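Local structure of thioredoxin-like protein (Bacteroides caccae ATCC 43185, 4YOD) at residues A140-E143 against L144-N148; K243-I246 against K247-L251. The protein is of unproven function but carries a thioredoxin fold and is classed as an oxidoreductase, so it may take part in thiol-disulfide chemistry. All blocks are in the same frame, centred on the assembly; numbering follows the deposited sequence.

In the fold
Interactions 1 and 2 are both local contacts near the surface, with one buried residue in each (A145 and I246). Interaction 1 lies at the end of helix 132-146 in the helical N-terminal region, whereas interaction 2 covers the whole short helix 245-249 of the thioredoxin-like part. They differ in how the last turn is fastened: that of 140-148 has weak bonds around Q146 before K147 N closes on L144 O, that of 243-251 a bond from L251 N to I246 O and an aliphatic contact. Their centres are about 14 Å apart, and they meet through probable hydrogen bonds from K147 NZ to Q250 O and from N148 ND2 to L251 O, joining the two regions of the chain.

Interaction 1 (A140-E143 against L144-N148); sequences ARLE and LAQKN
L142 sets its CG anti to the backbone N (chi1 -174°), while Q146, one turn on, keeps CG anti to its carbonyl carbon and bends at chi2 (-46°), which lays it beside L142, pointing the same way. The bend turns NE2 toward L142: Q146 NE2 comes within 3.5 Å of L142 CD1 and makes a weak, bent hydrogen bond to the carbonyl oxygen L142 O. Q146 CG rests closer to that oxygen, at 3.3 Å from L142 O, and Q146 N adds weak bonds to both L142 O and E143 O. Just before this, the i to i+4 bonds are firmer, with L144 N to A140 O at 3.1 Å and A145 N to R141 O at 2.8 Å; A145 CB also lies against R141 O. This pattern marks a helix reaching its C-terminal end, where K147 N turns back to L144 O. The other end of the Q146 amide, OE1, is taken by R149. L142 and A145 pack on helix 114-125, and R141 reaches D101 of helix 90-105 and Y117 of helix 114-125, while L144 touches D253, just beyond helix 245-249.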
# COMPACT_ATOMS: atom_id res chain seq x y z
N ALA A 140 0.41 -13.17 9.23
CA ALA A 140 1.00 -13.42 7.91
C ALA A 140 1.01 -12.13 7.07
O ALA A 140 2.02 -11.82 6.43
CB ALA A 140 0.24 -14.53 7.19
N ARG A 141 -0.10 -11.35 7.11
CA ARG A 141 -0.16 -10.06 6.40
C ARG A 141 0.86 -9.06 6.98
O ARG A 141 1.50 -8.35 6.22
CB ARG A 141 -1.58 -9.47 6.49
CG ARG A 141 -2.54 -10.14 5.53
CD ARG A 141 -3.94 -9.58 5.67
NE ARG A 141 -4.80 -10.14 4.63
CZ ARG A 141 -6.05 -9.74 4.40
NH1 ARG A 141 -6.60 -8.79 5.14
NH2 ARG A 141 -6.75 -10.28 3.41
N LEU A 142 1.04 -9.07 8.32
CA LEU A 142 1.98 -8.18 9.02
C LEU A 142 3.43 -8.51 8.63
O LEU A 142 4.18 -7.59 8.30
CB LEU A 142 1.77 -8.23 10.55
CG LEU A 142 2.59 -7.23 11.42
CD1 LEU A 142 2.41 -5.76 10.97
CD2 LEU A 142 2.24 -7.40 12.89
N GLU A 143 3.77 -9.81 8.54
CA GLU A 143 5.11 -10.25 8.10
C GLU A 143 5.38 -9.81 6.65
O GLU A 143 6.46 -9.31 6.33
CB GLU A 143 5.22 -11.78 8.19
CG GLU A 143 5.68 -12.28 9.54
CD GLU A 143 6.55 -13.51 9.40
OE1 GLU A 143 7.74 -13.36 9.03
OE2 GLU A 143 6.04 -14.64 9.60
N LEU A 144 4.40 -10.03 5.76
CA LEU A 144 4.53 -9.66 4.35
C LEU A 144 4.59 -8.11 4.18
O LEU A 144 5.37 -7.65 3.35
CB LEU A 144 3.40 -10.27 3.53
CG LEU A 144 3.34 -9.93 2.03
CD1 LEU A 144 4.65 -10.35 1.29
CD2 LEU A 144 2.12 -10.56 1.40
N ALA A 145 3.84 -7.34 4.99
CA ALA A 145 3.83 -5.86 4.93
C ALA A 145 5.20 -5.25 5.34
O ALA A 145 5.50 -4.13 4.93
CB ALA A 145 2.72 -5.30 5.79
N GLN A 146 6.03 -6.00 6.07
CA GLN A 146 7.38 -5.59 6.44
C GLN A 146 8.32 -5.67 5.26
O GLN A 146 9.33 -4.96 5.21
CB GLN A 146 7.94 -6.48 7.59
CG GLN A 146 7.18 -6.43 8.91
CD GLN A 146 6.81 -5.07 9.43
OE1 GLN A 146 7.54 -4.07 9.32
NE2 GLN A 146 5.67 -5.02 10.08
N LYS A 147 8.04 -6.60 4.33
CA LYS A 147 8.88 -6.79 3.14
C LYS A 147 8.68 -5.62 2.19
O LYS A 147 7.54 -5.31 1.84
CB LYS A 147 8.51 -8.10 2.44
CG LYS A 147 8.71 -9.34 3.32
CD LYS A 147 8.63 -10.60 2.51
CE LYS A 147 8.58 -11.83 3.40
NZ LYS A 147 8.42 -13.07 2.60
N ASN A 148 9.78 -4.96 1.78
CA ASN A 148 9.77 -3.80 0.87
C ASN A 148 8.90 -2.67 1.45
O ASN A 148 8.32 -1.86 0.70
CB ASN A 148 9.33 -4.22 -0.54
CG ASN A 148 10.00 -5.50 -0.95
OD1 ASN A 148 11.21 -5.57 -1.14
ND2 ASN A 148 9.25 -6.57 -0.98

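Interaction 2 (K243-I246 against K247-L251); sequences KFTI and KEKQL
T245 and I246 open a short helix whose backbone is held by bonds from E248 N to F244 O (2.9 Å) and K249 N to T245 O (2.9 Å), then by a wider turn in which the N-H of L251 meets a lone pair of I246 O (3.0 Å from L251 N) within the plane of its carbonyl. With Q250 at positive phi (52°) and a weak bond from Q250 N to K247 O, this i to i+5 bond makes a Schellman motif, which turns L251 back at the first turn. L251 CG settles over the backbone there, 3.9 Å from I246 CA, and its CD1 touches the methyl T245 CG2 at 4.0 Å; the two side chains cross at a slant. T245 offers this methyl because CG2 stands anti to its backbone N. I246 CG1 adds the motif's hydrophobic C3-C'' contact, a looser one, to L251 CD1. E248 lays its CB and CG methylenes against F244 O of the N-cap residue, with E248 CB 3.3 Å from F244 O. D241 accepts bonds from T245 N (weak) and I246 N. The helix, between strands 237-240 and 259-263 in sequence, meets loops at D219, E220, F157 and Y252; its C-terminal end lies beside that of helix 132-146, where K147 and N148 bond to the carbonyl oxygens of Q250 and L251.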
# COMPACT_ATOMS: atom_id res chain seq x y z
N LYS A 243 12.90 -19.16 -11.94
CA LYS A 243 12.55 -20.18 -10.95
C LYS A 243 11.30 -19.79 -10.13
O LYS A 243 10.92 -20.54 -9.23
CB LYS A 243 13.75 -20.46 -10.02
CG LYS A 243 15.00 -20.99 -10.73
CD LYS A 243 16.00 -21.67 -9.77
CE LYS A 243 16.85 -20.71 -8.96
NZ LYS A 243 17.91 -20.06 -9.78
N PHE A 244 10.63 -18.66 -10.46
CA PHE A 244 9.40 -18.17 -9.81
C PHE A 244 9.62 -18.00 -8.28
O PHE A 244 8.72 -18.28 -7.48
CB PHE A 244 8.18 -19.07 -10.12
CG PHE A 244 8.20 -19.77 -11.47
CD1 PHE A 244 8.06 -19.05 -12.65
CD2 PHE A 244 8.37 -21.15 -11.55
CE1 PHE A 244 8.11 -19.70 -13.89
CE2 PHE A 244 8.40 -21.80 -12.79
CZ PHE A 244 8.27 -21.07 -13.95
N THR A 245 10.80 -17.49 -7.90
CA THR A 245 11.26 -17.27 -6.52
C THR A 245 10.44 -16.18 -5.80
O THR A 245 10.14 -16.35 -4.62
CB THR A 245 12.76 -16.91 -6.55
OG1 THR A 245 13.42 -17.89 -7.35
CG2 THR A 245 13.39 -16.87 -5.16
N ILE A 246 10.10 -15.07 -6.49
CA ILE A 246 9.31 -13.98 -5.91
C ILE A 246 7.97 -14.53 -5.45
O ILE A 246 7.58 -14.30 -4.30
CB ILE A 246 9.14 -12.80 -6.89
CG1 ILE A 246 10.49 -12.12 -7.19
CG2 ILE A 246 8.09 -11.79 -6.36
CD1 ILE A 246 10.54 -11.26 -8.49
N LYS A 247 7.29 -15.29 -6.35
CA LYS A 247 5.98 -15.90 -6.12
C LYS A 247 6.07 -16.99 -5.05
O LYS A 247 5.31 -16.93 -4.08
CB LYS A 247 5.43 -16.47 -7.45
CG LYS A 247 3.98 -16.91 -7.42
CD LYS A 247 3.64 -17.72 -8.66
CE LYS A 247 2.16 -17.72 -8.98
NZ LYS A 247 1.37 -18.52 -8.01
N GLU A 248 7.01 -17.95 -5.19
CA GLU A 248 7.16 -19.09 -4.26
C GLU A 248 7.54 -18.67 -2.85
O GLU A 248 6.98 -19.19 -1.90
CB GLU A 248 8.18 -20.09 -4.79
CG GLU A 248 7.59 -21.12 -5.74
CD GLU A 248 8.53 -22.27 -6.06
OE1 GLU A 248 9.36 -22.11 -6.98
OE2 GLU A 248 8.43 -23.32 -5.39
N LYS A 249 8.48 -17.73 -2.71
CA LYS A 249 8.94 -17.29 -1.39
C LYS A 249 8.21 -16.02 -0.90
O LYS A 249 8.51 -15.53 0.18
CB LYS A 249 10.46 -17.06 -1.38
CG LYS A 249 11.31 -18.30 -1.72
CD LYS A 249 11.86 -19.02 -0.49
CE LYS A 249 13.10 -18.38 0.11
NZ LYS A 249 13.58 -19.12 1.30
N GLN A 250 7.26 -15.49 -1.69
CA GLN A 250 6.52 -14.25 -1.35
C GLN A 250 7.50 -13.11 -1.01
O GLN A 250 7.35 -12.47 0.03
CB GLN A 250 5.53 -14.49 -0.18
CG GLN A 250 4.39 -15.44 -0.51
CD GLN A 250 3.52 -15.62 0.71
OE1 GLN A 250 2.65 -14.80 1.01
NE2 GLN A 250 3.77 -16.69 1.45
N LEU A 251 8.53 -12.91 -1.85
CA LEU A 251 9.53 -11.84 -1.69
C LEU A 251 8.88 -10.49 -1.86
O LEU A 251 9.33 -9.49 -1.29
CB LEU A 251 10.69 -11.99 -2.71
CG LEU A 251 11.49 -13.31 -2.70
CD1 LEU A 251 12.65 -13.26 -3.70
CD2 LEU A 251 11.97 -13.67 -1.28